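Local coordinates for protein histidinol-phosphatase (Listeria monocytogenes serotype 4b str. H7858, PDB 6NLR) that probably hydrolyses histidinol phosphate to histidinol in histidine biosynthesis, using a trinuclear centre of manganese and cobalt ions, at residues 45-50 with 129-134. Sequence-based numbering, arbitrary orientation.
Unlike the reference sequence in segment 129-134: Ile134 (reference Leu).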
loop_
_atom_site.group_PDB
_atom_site.type_symbol
_atom_site.label_atom_id
_atom_site.label_comp_id
_atom_site.label_asym_id
_atom_site.label_seq_id
_atom_site.Cartn_x
_atom_site.Cartn_y
_atom_site.Cartn_z
ATOM N N SER A 45 -9.123 -2.163 -17.082
ATOM C CA SER A 45 -9.664 -1.170 -18.042
ATOM C C SER A 45 -11.165 -0.953 -17.776
ATOM O O SER A 45 -11.621 0.188 -17.977
ATOM C CB SER A 45 -9.387 -1.563 -19.477
ATOM O OG SER A 45 -9.964 -2.829 -19.762
ATOM N N GLU A 46 -11.904 -1.980 -17.337
ATOM C CA GLU A 46 -13.337 -1.859 -16.955
ATOM C C GLU A 46 -13.460 -0.938 -15.735
ATOM O O GLU A 46 -14.348 -0.091 -15.713
ATOM C CB GLU A 46 -13.978 -3.210 -16.613
ATOM C CG GLU A 46 -14.267 -4.073 -17.814
ATOM C CD GLU A 46 -15.180 -3.392 -18.822
ATOM O OE1 GLU A 46 -16.361 -3.075 -18.473
ATOM O OE2 GLU A 46 -14.697 -3.139 -19.931
ATOM N N PHE A 47 -12.631 -1.143 -14.723
ATOM C CA PHE A 47 -12.620 -0.310 -13.496
ATOM C C PHE A 47 -12.398 1.163 -13.874
ATOM O O PHE A 47 -13.058 2.064 -13.370
ATOM C CB PHE A 47 -11.541 -0.822 -12.538
ATOM C CG PHE A 47 -11.376 0.067 -11.342
ATOM C CD1 PHE A 47 -12.208 -0.072 -10.244
ATOM C CD2 PHE A 47 -10.439 1.085 -11.349
ATOM C CE1 PHE A 47 -12.092 0.788 -9.159
ATOM C CE2 PHE A 47 -10.319 1.932 -10.258
ATOM C CZ PHE A 47 -11.152 1.787 -9.180
HETATM N N MSE A 48 -11.482 1.402 -14.802
HETATM C CA MSE A 48 -11.084 2.746 -15.187
HETATM C C MSE A 48 -12.187 3.476 -15.967
HETATM O O MSE A 48 -12.148 4.694 -16.073
HETATM C CB MSE A 48 -9.791 2.671 -16.008
HETATM C CG MSE A 48 -8.569 2.317 -15.171
HETATM SE SE MSE A 48 -6.944 2.216 -16.296
HETATM C CE MSE A 48 -5.868 3.764 -15.807
ATOM N N LYS A 49 -13.183 2.758 -16.504
ATOM C CA LYS A 49 -14.344 3.415 -17.092
ATOM C C LYS A 49 -15.305 3.922 -16.011
ATOM O O LYS A 49 -16.244 4.644 -16.376
ATOM C CB LYS A 49 -15.162 2.461 -17.970
ATOM C CG LYS A 49 -14.407 1.879 -19.146
ATOM C CD LYS A 49 -15.152 0.745 -19.813
ATOM C CE LYS A 49 -14.281 -0.025 -20.785
ATOM N NZ LYS A 49 -15.111 -0.929 -21.601
ATOM N N ASN A 50 -15.139 3.501 -14.752
ATOM C CA ASN A 50 -16.188 3.661 -13.713
ATOM C C ASN A 50 -15.683 4.576 -12.602
ATOM O O ASN A 50 -16.177 4.444 -11.477
ATOM C CB ASN A 50 -16.677 2.300 -13.211
ATOM C CG ASN A 50 -17.550 1.618 -14.249
ATOM O OD1 ASN A 50 -18.664 2.064 -14.505
ATOM N ND2 ASN A 50 -17.034 0.589 -14.892
ATOM N N GLY A 129 -19.980 10.034 -8.035
ATOM C CA GLY A 129 -19.860 9.927 -9.502
ATOM C C GLY A 129 -19.203 8.639 -9.955
ATOM O O GLY A 129 -19.094 8.448 -11.185
ATOM N N GLY A 130 -18.753 7.787 -9.021
ATOM C CA GLY A 130 -18.096 6.504 -9.331
ATOM C C GLY A 130 -16.978 6.241 -8.350
ATOM O O GLY A 130 -16.995 6.851 -7.242
ATOM N N PHE A 131 -16.003 5.416 -8.734
ATOM C CA PHE A 131 -14.855 5.099 -7.853
ATOM C C PHE A 131 -13.997 6.356 -7.705
ATOM O O PHE A 131 -13.829 7.117 -8.678
ATOM C CB PHE A 131 -14.049 3.908 -8.371
ATOM C CG PHE A 131 -14.704 2.586 -8.093
ATOM C CD1 PHE A 131 -14.689 2.056 -6.809
ATOM C CD2 PHE A 131 -15.332 1.882 -9.108
ATOM C CE1 PHE A 131 -15.283 0.836 -6.548
ATOM C CE2 PHE A 131 -15.943 0.666 -8.840
ATOM C CZ PHE A 131 -15.928 0.159 -7.559
ATOM N N ARG A 132 -13.521 6.566 -6.489
ATOM C CA ARG A 132 -12.779 7.771 -6.073
ATOM C C ARG A 132 -11.525 7.340 -5.316
ATOM O O ARG A 132 -11.500 6.257 -4.696
ATOM C CB ARG A 132 -13.647 8.674 -5.199
ATOM C CG ARG A 132 -14.890 9.221 -5.873
ATOM C CD ARG A 132 -14.603 10.089 -7.075
ATOM N NE ARG A 132 -13.875 11.292 -6.699
ATOM C CZ ARG A 132 -14.380 12.515 -6.660
ATOM N NH1 ARG A 132 -15.653 12.758 -6.954
ATOM N NH2 ARG A 132 -13.599 13.517 -6.302
ATOM N N SER A 133 -10.500 8.164 -5.408
ATOM C CA SER A 133 -9.179 7.896 -4.801
ATOM C C SER A 133 -9.206 8.283 -3.320
ATOM O O SER A 133 -9.669 9.377 -2.995
ATOM C CB SER A 133 -8.114 8.654 -5.538
ATOM O OG SER A 133 -6.864 8.511 -4.880
ATOM N N ILE A 134 -8.641 7.428 -2.477
ATOM C CA ILE A 134 -8.420 7.655 -1.027
ATOM C C ILE A 134 -7.220 8.595 -0.841
ATOM O O ILE A 134 -7.221 9.348 0.152
ATOM C CB ILE A 134 -8.195 6.304 -0.319
ATOM C CG1 ILE A 134 -9.468 5.459 -0.354
ATOM C CG2 ILE A 134 -7.669 6.504 1.098
ATOM C CD1 ILE A 134 -9.228 3.980 -0.160
#
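Gly130 CA lies 3.5 Å from Asn50 O, a CA-H...O contact just past the short helix 45-48. Having no side chain, Gly130 lets Asn50 O come this close, and its backbone angles are ones that favour glycine. One residue on, Phe131 N donates to Asn50 O over 2.9 Å, nearly straight at 172° at the hydrogen, in the carbonyl plane and on a lone pair. The CB of Phe131 points toward 45-50, and its ring lies against Phe47. Phe47 comes over one of its faces with the CE1 corner, 3.3 Å from Phe131 CG and offset toward the rim, while Phe47 CZ rests on Phe131 CB at 3.7 Å. The rings meet obliquely, planes at 39°. Their centroids are 4.7 Å apart. Phe47 reaches across because its CG stands anti to the backbone N (chi1 174°), which carries the ring out from the helix to the strand; Phe124 meets this buried ring edge-to-face. Behind the acceptor, Asn50 ND2 folds back to Glu46 O at 2.9 Å. Lys49 N reaches that carbonyl oxygen from the opposite face, so two donors secure the turn that presents Asn50 O. Beyond Phe131, the CB of Arg132 points away from 45-50, and its guanidinium forms a salt bridge with Asp140, while Ser133 and Ile134 touch helix 138-149. Backbone bonds between Arg132 and Leu125, and just past the strand between Ile134 and His123, a manganese ligand, pair this segment antiparallel with strand 117-127. The contact thus ties the excursion following strand 34-40 to a beta-hairpin at the edge of the mixed sheet, probably a peripheral elaboration of the TIM-barrel-like PHP domain.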